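Local coordinates for protein L-asparagine oxygenase (Streptomyces coelicolor, PDB 2OG5) that hydroxylates L-asparagine at C3, using iron(II), 2-oxoglutarate and dioxygen, to supply (2S,3S)-3-hydroxyasparagine for the non-ribosomal synthesis of the calcium-dependent antibiotic, at residues G95-I100 with V212-P217; L176-E181 with V308-R313; F191-C196 with L301-N306; G206-C211 with G312-T317; F232-P237 with A267-V272. One frame throughout, in Å; residues are numbered along the deposited sequence. Where two conformers were deposited one is given.

Interaction 1. Residues G95-I100 with V212-P217; sequences GPDGAI and VRRVLP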
# COMPACT_ATOMS: atom_id res chain seq x y z
N GLY A 95 5.26 -12.74 -7.74
CA GLY A 95 5.21 -14.07 -7.15
C GLY A 95 3.83 -14.52 -6.72
O GLY A 95 2.86 -13.80 -6.86
N PRO A 96 3.74 -15.74 -6.19
CA PRO A 96 2.44 -16.31 -5.86
C PRO A 96 1.64 -15.57 -4.78
O PRO A 96 0.43 -15.73 -4.73
CB PRO A 96 2.78 -17.74 -5.42
CG PRO A 96 4.21 -17.71 -5.07
CD PRO A 96 4.85 -16.66 -5.91
N ASP A 97 2.30 -14.80 -3.92
CA ASP A 97 1.60 -14.02 -2.90
C ASP A 97 1.49 -12.54 -3.23
O ASP A 97 0.86 -11.78 -2.50
CB ASP A 97 2.27 -14.21 -1.55
CG ASP A 97 2.19 -15.63 -1.08
OD1 ASP A 97 1.05 -16.07 -0.84
OD2 ASP A 97 3.24 -16.30 -0.98
N GLY A 98 2.09 -12.12 -4.34
CA GLY A 98 1.98 -10.74 -4.80
C GLY A 98 2.43 -9.72 -3.79
O GLY A 98 1.84 -8.64 -3.69
N ALA A 99 3.47 -10.04 -3.03
CA ALA A 99 3.94 -9.19 -1.96
C ALA A 99 5.39 -9.50 -1.62
O ALA A 99 5.86 -10.62 -1.82
CB ALA A 99 3.07 -9.36 -0.71
N ILE A 100 6.09 -8.50 -1.11
CA ILE A 100 7.46 -8.67 -0.64
C ILE A 100 7.61 -7.91 0.67
O ILE A 100 6.94 -6.89 0.87
CB ILE A 100 8.50 -8.20 -1.71
CG1 ILE A 100 9.94 -8.43 -1.23
CG2 ILE A 100 8.31 -6.74 -2.08
CD1 ILE A 100 10.96 -8.31 -2.37
N VAL A 212 -4.76 -13.21 -5.62
CA VAL A 212 -5.64 -13.94 -6.55
C VAL A 212 -4.94 -15.19 -7.12
O VAL A 212 -5.62 -16.16 -7.46
CB VAL A 212 -6.14 -13.04 -7.70
CG1 VAL A 212 -5.00 -12.68 -8.65
CG2 VAL A 212 -7.29 -13.71 -8.46
N ARG A 213 -3.61 -15.19 -7.18
CA ARG A 213 -2.86 -16.36 -7.67
C ARG A 213 -3.00 -17.60 -6.77
O ARG A 213 -2.95 -18.73 -7.26
CB ARG A 213 -1.37 -16.03 -7.83
CG ARG A 213 -1.10 -15.02 -8.93
CD ARG A 213 0.35 -14.59 -9.02
NE ARG A 213 0.48 -13.67 -10.14
CZ ARG A 213 1.24 -12.57 -10.17
NH1 ARG A 213 1.99 -12.22 -9.15
NH2 ARG A 213 1.23 -11.81 -11.25
N ARG A 214 -3.15 -17.38 -5.46
CA ARG A 214 -3.37 -18.48 -4.52
C ARG A 214 -4.79 -18.99 -4.58
O ARG A 214 -5.01 -20.16 -4.33
CB ARG A 214 -3.08 -18.07 -3.07
CG ARG A 214 -1.66 -17.68 -2.75
CD ARG A 214 -0.70 -18.85 -2.89
NE ARG A 214 0.58 -18.61 -2.22
CZ ARG A 214 1.62 -19.43 -2.30
NH1 ARG A 214 1.54 -20.56 -2.99
NH2 ARG A 214 2.75 -19.13 -1.67
N VAL A 215 -5.76 -18.12 -4.87
CA VAL A 215 -7.16 -18.53 -4.77
C VAL A 215 -7.80 -18.97 -6.07
O VAL A 215 -8.66 -19.85 -6.04
CB VAL A 215 -8.06 -17.47 -4.08
CG1 VAL A 215 -7.42 -16.99 -2.78
CG2 VAL A 215 -8.35 -16.32 -4.97
N LEU A 216 -7.41 -18.39 -7.21
CA LEU A 216 -8.08 -18.70 -8.48
C LEU A 216 -8.24 -20.21 -8.75
O LEU A 216 -9.33 -20.64 -9.09
CB LEU A 216 -7.40 -18.00 -9.67
CG LEU A 216 -8.10 -18.18 -11.03
CD1 LEU A 216 -9.49 -17.56 -11.01
CD2 LEU A 216 -7.28 -17.57 -12.15
N PRO A 217 -7.17 -21.01 -8.56
CA PRO A 217 -7.31 -22.46 -8.81
C PRO A 217 -8.25 -23.20 -7.85
O PRO A 217 -8.63 -24.33 -8.13
CB PRO A 217 -5.89 -23.00 -8.65
CG PRO A 217 -4.99 -21.81 -8.67
CD PRO A 217 -5.79 -20.66 -8.16
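Pro96 lies on one face of the Arg214 guanidinium, its CB 3.7 Å from Arg214 CZ and over the centre of the group, while Asp97 OD1 sits at the edge, in the guanidinium plane. The Arg213 guanidinium meets Gly95 O in the same edge-on manner, through NH1. Arg214 grips the carboxylate side-on with two nitrogens, NE to Asp97 OD1 at 2.9 Å and nearly straight (171°), and NH2 to Asp97 OD2 at 3.0 Å. The planes of this salt bridge are 53° apart, so OD1 is approached from above the carboxylate plane and OD2 on its syn side but also out of the plane. A bend at chi2 (-66°) of Arg214 turns the chain along the proline ring, and the two side chains run side by side, pointing the same way. The partner of both arginines is a type I beta turn, Gly95 to Gly98, that leads into strand 99-103; the arginines belong to the short helix 212-215, which directly follows strand 207-211. Gly95 O closes the turn by accepting Gly98 N at 3.1 Å and also takes Arg213 NH1 at 2.9 Å, the two donors arriving from opposite faces of its plane. Arg213 reaches it with a chain extended from CG to NE, and its NE is engaged in a salt bridge with Asp259. Pro96 O, covered by the CB of Arg213 and the CG of Arg214, has no polar partner in the model.

Interaction 2. Residues L176-E181 with V308-R313; sequences LTFHNE and VTVHGR. With NA (sodium ion), chain B.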
# COMPACT_ATOMS: atom_id res chain seq x y z
N LEU A 176 -10.24 -4.69 9.38
CA LEU A 176 -10.23 -3.99 8.11
C LEU A 176 -10.41 -5.04 7.02
O LEU A 176 -9.53 -5.87 6.80
CB LEU A 176 -8.92 -3.25 7.93
CG LEU A 176 -8.73 -2.50 6.62
CD1 LEU A 176 -9.71 -1.34 6.51
CD2 LEU A 176 -7.30 -1.99 6.49
N THR A 177 -11.56 -5.00 6.35
CA THR A 177 -11.93 -6.03 5.38
C THR A 177 -11.06 -5.96 4.12
O THR A 177 -10.63 -4.87 3.71
CB THR A 177 -13.45 -5.95 5.00
OG1 THR A 177 -13.71 -6.71 3.82
CG2 THR A 177 -13.89 -4.53 4.76
N PHE A 178 -10.81 -7.12 3.51
CA PHE A 178 -9.95 -7.23 2.33
C PHE A 178 -10.39 -6.32 1.19
O PHE A 178 -11.57 -6.26 0.85
CB PHE A 178 -9.91 -8.67 1.80
CG PHE A 178 -9.10 -9.61 2.65
CD1 PHE A 178 -7.72 -9.46 2.76
CD2 PHE A 178 -9.71 -10.66 3.31
CE1 PHE A 178 -6.97 -10.34 3.54
CE2 PHE A 178 -8.97 -11.54 4.09
CZ PHE A 178 -7.60 -11.39 4.20
N HIS A 179 -9.41 -5.65 0.58
CA HIS A 179 -9.67 -4.77 -0.55
C HIS A 179 -8.40 -4.50 -1.34
O HIS A 179 -7.29 -4.55 -0.80
CB HIS A 179 -10.24 -3.43 -0.06
CG HIS A 179 -9.32 -2.67 0.83
ND1 HIS A 179 -9.12 -2.98 2.16
CD2 HIS A 179 -8.52 -1.60 0.58
CE1 HIS A 179 -8.24 -2.15 2.69
NE2 HIS A 179 -7.86 -1.30 1.75
N ASN A 180 -8.59 -4.21 -2.62
CA ASN A 180 -7.58 -3.50 -3.40
C ASN A 180 -7.66 -2.04 -3.01
O ASN A 180 -8.77 -1.52 -2.81
CB ASN A 180 -7.83 -3.64 -4.91
CG ASN A 180 -7.69 -5.07 -5.41
OD1 ASN A 180 -8.66 -5.67 -5.84
ND2 ASN A 180 -6.46 -5.60 -5.37
N GLU A 181 -6.51 -1.39 -2.86
CA GLU A 181 -6.48 0.03 -2.53
C GLU A 181 -7.15 0.85 -3.64
O GLU A 181 -6.79 0.72 -4.80
CB GLU A 181 -5.04 0.49 -2.35
CG GLU A 181 -4.91 1.85 -1.67
CD GLU A 181 -5.36 1.82 -0.24
OE1 GLU A 181 -5.34 0.74 0.37
OE2 GLU A 181 -5.75 2.89 0.29
N VAL A 308 -2.87 -7.63 -8.08
CA VAL A 308 -3.15 -9.05 -7.87
C VAL A 308 -3.42 -9.43 -6.41
O VAL A 308 -3.84 -10.55 -6.14
CB VAL A 308 -2.03 -9.96 -8.41
CG1 VAL A 308 -1.97 -9.90 -9.93
CG2 VAL A 308 -0.68 -9.61 -7.78
N THR A 309 -3.22 -8.50 -5.48
CA THR A 309 -3.28 -8.80 -4.06
C THR A 309 -4.15 -7.80 -3.34
O THR A 309 -3.96 -6.59 -3.50
CB THR A 309 -1.86 -8.83 -3.48
OG1 THR A 309 -1.13 -9.86 -4.14
CG2 THR A 309 -1.83 -9.10 -1.97
N VAL A 310 -5.11 -8.31 -2.56
CA VAL A 310 -5.91 -7.52 -1.64
C VAL A 310 -5.26 -7.51 -0.27
O VAL A 310 -4.47 -8.39 0.06
CB VAL A 310 -7.35 -8.05 -1.53
CG1 VAL A 310 -8.07 -7.96 -2.88
CG2 VAL A 310 -7.38 -9.51 -1.02
N HIS A 311 -5.58 -6.50 0.54
CA HIS A 311 -5.07 -6.48 1.91
C HIS A 311 -6.14 -6.06 2.89
O HIS A 311 -7.15 -5.46 2.54
CB HIS A 311 -3.83 -5.58 2.02
CG HIS A 311 -4.12 -4.12 1.85
ND1 HIS A 311 -4.24 -3.52 0.62
CD2 HIS A 311 -4.32 -3.14 2.77
CE1 HIS A 311 -4.49 -2.23 0.78
NE2 HIS A 311 -4.55 -1.98 2.08
N GLY A 312 -5.88 -6.42 4.14
CA GLY A 312 -6.73 -6.08 5.27
C GLY A 312 -5.88 -6.06 6.53
O GLY A 312 -4.65 -6.02 6.47
N ARG A 313 -6.54 -6.03 7.67
CA ARG A 313 -5.85 -5.89 8.94
C ARG A 313 -6.72 -6.45 10.04
O ARG A 313 -7.93 -6.23 10.05
CB ARG A 313 -5.55 -4.43 9.25
CG ARG A 313 -4.43 -4.29 10.28
CD ARG A 313 -4.70 -3.27 11.38
NE ARG A 313 -5.47 -2.13 10.91
CZ ARG A 313 -6.77 -1.92 11.16
NH1 ARG A 313 -7.48 -2.78 11.91
NH2 ARG A 313 -7.36 -0.86 10.65
NA NA B . -5.70 -0.22 2.10
O HOH W 1 -6.70 1.42 2.46
O HOH W 2 -5.61 -0.19 4.13
O HOH W 3 -3.53 0.74 3.01
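His179 and His311 turn their rings toward a common sodium ion, which occupies the site of the catalytic iron. His179 NE2 binds it at 2.4 Å, His311 NE2 at 2.1 Å and Glu181 OE1 at 2.0 Å: the two-histidine, one-carboxylate facial triad of the iron(II)/2-oxoglutarate oxygenases. The imidazoles meet obliquely, planes 53° apart, whereas the Glu181 carboxylate lies nearly coplanar with the His311 ring and at its edge. Being paired, both histidines leave the same face of the sheet; chi1 near +60° in each, CG between the backbone N and the carbonyl carbon, then swings the rings so that both NE2 atoms reach the metal. His179 ND1 donates to Thr177 O at 2.9 Å, in the ring plane and almost straight, fixing the rotation of the ring and leaving NE2 to the metal.

The tight part is the backbone pairing. His179 and His311 form an antiparallel hydrogen-bonded pair, as do Leu176 and Arg313, with a beta bulge between them. Gly312 fits against the bulge, its CA 3.2 Å from Leu176 O. Beyond the metal the contact gives way to solvent, with three waters completing six ligands.

On the reverse side of the sheet, Phe178 CD1 packs on Val310 CG2 at 3.8 Å, beneath helix 274-290. Strand 309-313 is flanked by 176-179 and 207-211, while Asn306, following strand 301-305, holds Glu181 N.

Interaction 3. Residues F191-C196 with L301-N306; sequences FVMLLC and LAIVDN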
# COMPACT_ATOMS: atom_id res chain seq x y z
N PHE A 191 1.39 -0.38 -6.68
CA PHE A 191 1.91 -0.95 -5.43
C PHE A 191 1.50 -0.08 -4.26
O PHE A 191 1.43 1.15 -4.39
CB PHE A 191 3.44 -1.10 -5.44
CG PHE A 191 3.96 -1.94 -6.56
CD1 PHE A 191 3.94 -3.33 -6.49
CD2 PHE A 191 4.51 -1.35 -7.68
CE1 PHE A 191 4.41 -4.09 -7.53
CE2 PHE A 191 5.00 -2.12 -8.72
CZ PHE A 191 4.93 -3.49 -8.65
N VAL A 192 1.27 -0.72 -3.11
CA VAL A 192 1.09 -0.03 -1.84
C VAL A 192 2.24 -0.43 -0.93
O VAL A 192 2.48 -1.62 -0.72
CB VAL A 192 -0.23 -0.43 -1.17
CG1 VAL A 192 -0.39 0.28 0.19
CG2 VAL A 192 -1.41 -0.09 -2.09
N MET A 193 2.97 0.57 -0.44
CA MET A 193 4.13 0.36 0.43
C MET A 193 3.80 0.81 1.84
O MET A 193 3.29 1.92 2.03
CB MET A 193 5.33 1.14 -0.08
CG MET A 193 5.70 0.78 -1.50
SD MET A 193 7.31 1.42 -2.00
CE MET A 193 6.98 3.16 -1.90
N LEU A 194 4.11 -0.05 2.81
CA LEU A 194 3.87 0.23 4.22
C LEU A 194 5.18 0.06 4.99
O LEU A 194 5.70 -1.06 5.09
CB LEU A 194 2.84 -0.75 4.76
CG LEU A 194 1.44 -0.64 4.18
CD1 LEU A 194 0.60 -1.86 4.58
CD2 LEU A 194 0.80 0.65 4.64
N LEU A 195 5.71 1.17 5.49
CA LEU A 195 6.94 1.16 6.29
C LEU A 195 6.57 1.24 7.76
O LEU A 195 5.88 2.17 8.18
CB LEU A 195 7.84 2.34 5.92
CG LEU A 195 9.14 2.54 6.71
CD1 LEU A 195 10.11 1.37 6.48
CD2 LEU A 195 9.77 3.88 6.35
N CYS A 196 7.04 0.28 8.55
CA CYS A 196 6.72 0.26 9.97
C CYS A 196 7.70 1.12 10.76
O CYS A 196 8.91 0.89 10.72
CB CYS A 196 6.74 -1.17 10.50
SG CYS A 196 6.41 -1.27 12.27
N LEU A 301 9.50 -3.01 5.62
CA LEU A 301 8.76 -2.39 4.52
C LEU A 301 8.03 -3.48 3.76
O LEU A 301 8.67 -4.33 3.14
CB LEU A 301 9.74 -1.69 3.58
CG LEU A 301 9.17 -1.07 2.30
CD1 LEU A 301 8.20 0.05 2.65
CD2 LEU A 301 10.29 -0.55 1.39
N ALA A 302 6.69 -3.45 3.81
CA ALA A 302 5.86 -4.39 3.07
C ALA A 302 5.45 -3.70 1.79
O ALA A 302 5.03 -2.54 1.82
CB ALA A 302 4.62 -4.76 3.87
N ILE A 303 5.58 -4.39 0.66
CA ILE A 303 5.16 -3.86 -0.63
C ILE A 303 4.17 -4.83 -1.23
O ILE A 303 4.49 -6.00 -1.46
CB ILE A 303 6.34 -3.66 -1.58
CG1 ILE A 303 7.42 -2.78 -0.94
CG2 ILE A 303 5.87 -3.04 -2.92
CD1 ILE A 303 8.69 -2.66 -1.79
N VAL A 304 2.94 -4.35 -1.44
CA VAL A 304 1.84 -5.17 -1.94
C VAL A 304 1.57 -4.80 -3.40
O VAL A 304 1.47 -3.63 -3.74
CB VAL A 304 0.57 -4.92 -1.10
CG1 VAL A 304 -0.58 -5.76 -1.59
CG2 VAL A 304 0.85 -5.19 0.40
N ASP A 305 1.52 -5.81 -4.26
CA ASP A 305 1.15 -5.62 -5.66
C ASP A 305 -0.36 -5.53 -5.74
O ASP A 305 -1.07 -6.53 -5.66
CB ASP A 305 1.68 -6.78 -6.50
CG ASP A 305 1.44 -6.59 -7.98
OD1 ASP A 305 0.54 -5.78 -8.32
OD2 ASP A 305 2.12 -7.26 -8.80
N ASN A 306 -0.85 -4.31 -5.87
CA ASN A 306 -2.27 -4.01 -5.81
C ASN A 306 -3.04 -4.44 -7.05
O ASN A 306 -4.28 -4.33 -7.06
CB ASN A 306 -2.45 -2.49 -5.59
CG ASN A 306 -3.86 -2.12 -5.14
OD1 ASN A 306 -4.43 -2.76 -4.23
ND2 ASN A 306 -4.42 -1.06 -5.73
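Phe191 has CG anti to its carbonyl carbon (chi1 -58°) and Asp305 has CG anti to its backbone N (chi1 -175°), turns that bring the phenyl CE1 within 3.9 Å of Asp305 CG, with ring and carboxylate planes 53° apart. Met193 and Ile303, directly opposite in the pairing and with like first torsions, run side by side in the same direction. These pairs belong to two adjacent antiparallel strands, 191-196 and 301-305, in the larger sheet of the jelly-roll core. Val192 with Val304 and Leu194 with Ala302 are the hydrogen-bonded pairs; Phe191-Asp305, Met193-Ile303 and Leu195-Leu301 are the non-hydrogen-bonded ones between and beyond them.

On the face of Met193, Ile303 CG2 touches Phe191 CB at 4.0 Å, and Ile303 CG1 meets Met193 CG at the same distance. Leu301 CD1 reaches across to the CB atoms of both Met193 and Leu195. Helix 128-140 covers this apolar row, with Leu133 against Met193 and Leu301. The other face, carrying Val192, Leu194, Ala302 and Val304, looks into the roll: Leu194 and Ala302 touch Leu207 of the facing sheet, and Val192 and Leu194 border Arg329, which binds L-asparagine.

The carboxylate of Asp305 is engaged by Arg307 and Ser94. Between the backbones, Leu194 N donates to Ala302 O at 2.8 Å, nearly along the C=O axis.

Interaction 4. Residues G206-C211 with G312-T317; sequences GLRTAC and GRTEFT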
# COMPACT_ATOMS: atom_id res chain seq x y z
N GLY A 206 -2.19 -7.30 12.80
CA GLY A 206 -1.35 -7.81 11.73
C GLY A 206 -1.92 -7.40 10.38
O GLY A 206 -3.13 -7.36 10.17
N LEU A 207 -1.01 -7.09 9.46
CA LEU A 207 -1.36 -6.88 8.06
C LEU A 207 -1.71 -8.22 7.46
O LEU A 207 -0.98 -9.20 7.66
CB LEU A 207 -0.17 -6.30 7.31
CG LEU A 207 -0.28 -6.15 5.78
CD1 LEU A 207 -1.31 -5.11 5.40
CD2 LEU A 207 1.10 -5.80 5.22
N ARG A 208 -2.80 -8.28 6.71
CA ARG A 208 -3.17 -9.49 5.99
C ARG A 208 -3.14 -9.21 4.49
O ARG A 208 -3.70 -8.21 4.04
CB ARG A 208 -4.57 -9.97 6.39
CG ARG A 208 -4.76 -10.24 7.89
CD ARG A 208 -5.99 -11.11 8.11
NE ARG A 208 -5.72 -12.52 7.81
CZ ARG A 208 -6.66 -13.42 7.49
NH1 ARG A 208 -7.94 -13.08 7.40
NH2 ARG A 208 -6.32 -14.68 7.27
N THR A 209 -2.47 -10.08 3.74
CA THR A 209 -2.44 -9.96 2.26
C THR A 209 -2.91 -11.27 1.63
O THR A 209 -2.52 -12.34 2.08
CB THR A 209 -1.04 -9.57 1.74
OG1 THR A 209 -0.08 -10.58 2.09
CG2 THR A 209 -0.60 -8.23 2.34
N ALA A 210 -3.75 -11.19 0.60
CA ALA A 210 -4.21 -12.38 -0.10
C ALA A 210 -4.17 -12.17 -1.61
O ALA A 210 -4.71 -11.19 -2.12
CB ALA A 210 -5.61 -12.74 0.33
N CYS A 211 -3.54 -13.10 -2.32
CA CYS A 211 -3.28 -12.95 -3.74
C CYS A 211 -4.23 -13.80 -4.56
O CYS A 211 -4.47 -14.97 -4.23
CB CYS A 211 -1.83 -13.33 -4.04
SG CYS A 211 -1.27 -13.01 -5.72
N GLY A 312 -5.88 -6.42 4.14
CA GLY A 312 -6.73 -6.08 5.27
C GLY A 312 -5.88 -6.06 6.53
O GLY A 312 -4.65 -6.02 6.47
N ARG A 313 -6.54 -6.03 7.67
CA ARG A 313 -5.85 -5.89 8.94
C ARG A 313 -6.72 -6.45 10.04
O ARG A 313 -7.93 -6.23 10.05
CB ARG A 313 -5.55 -4.43 9.25
CG ARG A 313 -4.43 -4.29 10.28
CD ARG A 313 -4.70 -3.27 11.38
NE ARG A 313 -5.47 -2.13 10.91
CZ ARG A 313 -6.77 -1.92 11.16
NH1 ARG A 313 -7.48 -2.78 11.91
NH2 ARG A 313 -7.36 -0.86 10.65
N THR A 314 -6.10 -7.14 10.99
CA THR A 314 -6.85 -7.66 12.14
C THR A 314 -7.25 -6.53 13.09
O THR A 314 -6.68 -5.44 13.08
CB THR A 314 -6.01 -8.67 12.92
OG1 THR A 314 -4.81 -8.04 13.38
CG2 THR A 314 -5.66 -9.86 12.05
N GLU A 315 -8.23 -6.82 13.94
CA GLU A 315 -8.69 -5.90 14.97
C GLU A 315 -7.67 -5.81 16.11
O GLU A 315 -7.00 -6.79 16.43
CB GLU A 315 -10.04 -6.40 15.48
CG GLU A 315 -10.56 -5.86 16.79
CD GLU A 315 -11.75 -6.66 17.27
OE1 GLU A 315 -11.61 -7.48 18.20
OE2 GLU A 315 -12.84 -6.51 16.68
N PHE A 316 -7.57 -4.63 16.71
CA PHE A 316 -6.73 -4.44 17.89
C PHE A 316 -7.30 -3.35 18.78
O PHE A 316 -8.19 -2.61 18.36
CB PHE A 316 -5.27 -4.18 17.53
CG PHE A 316 -5.01 -2.87 16.81
CD1 PHE A 316 -4.32 -1.85 17.44
CD2 PHE A 316 -5.42 -2.70 15.49
CE1 PHE A 316 -4.07 -0.66 16.78
CE2 PHE A 316 -5.16 -1.51 14.83
CZ PHE A 316 -4.48 -0.50 15.47
N THR A 317 -6.84 -3.29 20.02
CA THR A 317 -7.31 -2.28 20.96
C THR A 317 -6.22 -1.26 21.20
O THR A 317 -5.24 -1.55 21.90
CB THR A 317 -7.73 -2.93 22.29
OG1 THR A 317 -8.68 -3.97 22.03
CG2 THR A 317 -8.34 -1.87 23.23
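Gly206 and Thr314 are joined by two hydrogen bonds, one to the side chain and one between backbones. Gly206 N donates to Thr314 OG1 at 2.8 Å with a bent angle of 140°, and Thr314 N returns a bond to Gly206 O at 3.1 Å. A chi1 of 60° sets OG1 between the threonine's own N and carbonyl carbon, facing Gly206; the hydroxyl is also bonded to Arg204 O. Two further backbone bonds pair Arg208 with Gly312, Arg208 N to Gly312 O at 2.9 Å and Gly312 N to Arg208 O at 2.8 Å. This is the antiparallel junction of strands 207-211 and 309-313 in the smaller sheet of the jelly roll, the sheet that carries the metal-binding histidines.

Van der Waals contacts are few. Leu207 CD1 lies 3.6 Å from Gly312 O, Arg313 CG leans on Gly206 O at 3.3 Å, and the Arg208 chain crosses Thr314 at about a right angle, CD to CG2. The Arg208 guanidinium continues outward to a salt bridge with Asp288.

Interaction 5. Residues F232-P237 with A267-V272; sequences FRTAPP and AATEPV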
# COMPACT_ATOMS: atom_id res chain seq x y z
N PHE A 232 -20.66 -6.28 -10.82
CA PHE A 232 -20.16 -5.73 -9.56
C PHE A 232 -20.01 -4.22 -9.66
O PHE A 232 -19.41 -3.70 -10.61
CB PHE A 232 -18.82 -6.36 -9.20
CG PHE A 232 -18.83 -7.87 -9.24
CD1 PHE A 232 -19.14 -8.60 -8.11
CD2 PHE A 232 -18.56 -8.54 -10.42
CE1 PHE A 232 -19.15 -9.99 -8.14
CE2 PHE A 232 -18.57 -9.92 -10.48
CZ PHE A 232 -18.87 -10.65 -9.33
N ARG A 233 -20.53 -3.51 -8.66
CA ARG A 233 -20.49 -2.05 -8.64
C ARG A 233 -19.64 -1.58 -7.46
O ARG A 233 -19.96 -1.87 -6.31
CB ARG A 233 -21.91 -1.53 -8.49
CG ARG A 233 -22.05 -0.01 -8.56
CD ARG A 233 -23.51 0.39 -8.41
NE ARG A 233 -24.36 -0.15 -9.48
CZ ARG A 233 -24.62 0.45 -10.65
NH1 ARG A 233 -24.09 1.64 -10.95
NH2 ARG A 233 -25.40 -0.15 -11.53
N THR A 234 -18.57 -0.85 -7.75
CA THR A 234 -17.71 -0.27 -6.70
C THR A 234 -17.73 1.25 -6.83
O THR A 234 -16.95 1.83 -7.57
CB THR A 234 -16.27 -0.81 -6.81
OG1 THR A 234 -16.30 -2.24 -6.87
CG2 THR A 234 -15.42 -0.39 -5.60
N ALA A 235 -18.66 1.89 -6.13
CA ALA A 235 -18.84 3.34 -6.28
C ALA A 235 -17.71 4.08 -5.55
O ALA A 235 -17.16 3.55 -4.58
CB ALA A 235 -20.20 3.78 -5.75
N PRO A 236 -17.36 5.29 -6.03
CA PRO A 236 -16.30 6.03 -5.34
C PRO A 236 -16.76 6.43 -3.95
O PRO A 236 -17.96 6.57 -3.72
CB PRO A 236 -16.12 7.29 -6.21
CG PRO A 236 -16.81 7.02 -7.49
CD PRO A 236 -17.89 6.03 -7.18
N PRO A 237 -15.81 6.63 -3.03
CA PRO A 237 -16.22 7.12 -1.72
C PRO A 237 -16.80 8.54 -1.84
O PRO A 237 -16.47 9.25 -2.79
CB PRO A 237 -14.91 7.13 -0.92
CG PRO A 237 -13.95 6.30 -1.70
CD PRO A 237 -14.36 6.44 -3.12
N ALA A 267 -15.77 -4.44 1.32
CA ALA A 267 -16.63 -3.51 2.05
C ALA A 267 -17.49 -2.66 1.12
O ALA A 267 -18.65 -2.39 1.43
CB ALA A 267 -15.81 -2.61 2.96
N ALA A 268 -16.93 -2.24 -0.02
CA ALA A 268 -17.58 -1.27 -0.90
C ALA A 268 -18.23 -1.91 -2.14
O ALA A 268 -19.27 -1.44 -2.60
CB ALA A 268 -16.59 -0.20 -1.31
N THR A 269 -17.63 -2.97 -2.66
CA THR A 269 -18.13 -3.59 -3.89
C THR A 269 -19.49 -4.25 -3.65
O THR A 269 -19.65 -5.08 -2.75
CB THR A 269 -17.14 -4.63 -4.46
OG1 THR A 269 -15.89 -4.00 -4.74
CG2 THR A 269 -17.70 -5.26 -5.75
N GLU A 270 -20.47 -3.86 -4.46
CA GLU A 270 -21.85 -4.36 -4.35
C GLU A 270 -22.15 -5.30 -5.51
O GLU A 270 -21.95 -4.92 -6.67
CB GLU A 270 -22.82 -3.18 -4.41
CG GLU A 270 -22.79 -2.26 -3.20
CD GLU A 270 -23.40 -2.87 -1.95
OE1 GLU A 270 -24.24 -3.78 -2.07
OE2 GLU A 270 -23.04 -2.42 -0.84
N PRO A 271 -22.64 -6.51 -5.21
CA PRO A 271 -23.04 -7.42 -6.28
C PRO A 271 -24.37 -6.97 -6.88
O PRO A 271 -25.26 -6.55 -6.14
CB PRO A 271 -23.22 -8.76 -5.55
CG PRO A 271 -23.59 -8.38 -4.17
CD PRO A 271 -22.85 -7.10 -3.88
N VAL A 272 -24.50 -7.08 -8.20
CA VAL A 272 -25.70 -6.67 -8.93
C VAL A 272 -26.62 -7.86 -9.22
O VAL A 272 -27.79 -7.67 -9.58
CB VAL A 272 -25.31 -5.95 -10.26
CG1 VAL A 272 -26.51 -5.79 -11.19
CG2 VAL A 272 -24.69 -4.60 -9.95
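Thr234 and Thr269 face each other obliquely, with their hydroxyls in contact: Thr234 OG1 and Thr269 OG1 are hydrogen-bonded at 2.8 Å. The two residues have similar first torsions (chi1 -51° and -59°), OG1 beside the backbone N and the methyl anti to it. Thr269 OG1 is in addition bonded to Asp265 N, so this hydroxyl links three chain positions. The Thr269 methyl is turned the other way, CG2 resting 3.8 Å from Phe232 CB.

The Phe232 ring projects from the same side of the ribbon as Pro271 and runs on to Ala276 and Leu280 of helix 274-290, which shields this side. From the opposite side rise Arg233 and Glu270. Their CB atoms are 4.5 Å apart, but the charged ends diverge: the Glu270 chain, bent at chi2, leads away, while that of Arg233, extended to CD and bent at chi3, passes Val272, whose CG2 lies 4.4 Å from Arg233 CB.

Between these two layers the backbones are held firmly, Arg233 N to Glu270 O and Glu270 N to Arg233 O both measuring 2.8 Å with a nearly straight 172° at the hydrogen. Such a reciprocal couple marks the hydrogen-bonded pair of a two-stranded antiparallel ribbon, 232-233 with 270-271, at the periphery of the fold and apart from the two larger sheets.

Overall arrangement
Interactions 2 and 4 flank strand 309-313 and share Gly312 and Arg313, their centres 8 Å apart, so the strand bearing His311 is held along both edges. Interaction 3 belongs to the opposing sheet, about 12 Å from interaction 2 between centres; Leu194 CD1 meets Leu207 CD1 of interaction 4 at 3.9 Å. Toward the metal site, Glu181 N lies 2.8 Å from Asn306 OD1, a probable hydrogen bond between interactions 2 and 3. Interaction 1 ties the two sheets at one end: Gly98 O accepts Asp305 N and Val212 N reaches Val308 O, both at 2.9 Å. Interaction 5 is peripheral, with the Ala268 side chain about 11 Å from the sodium.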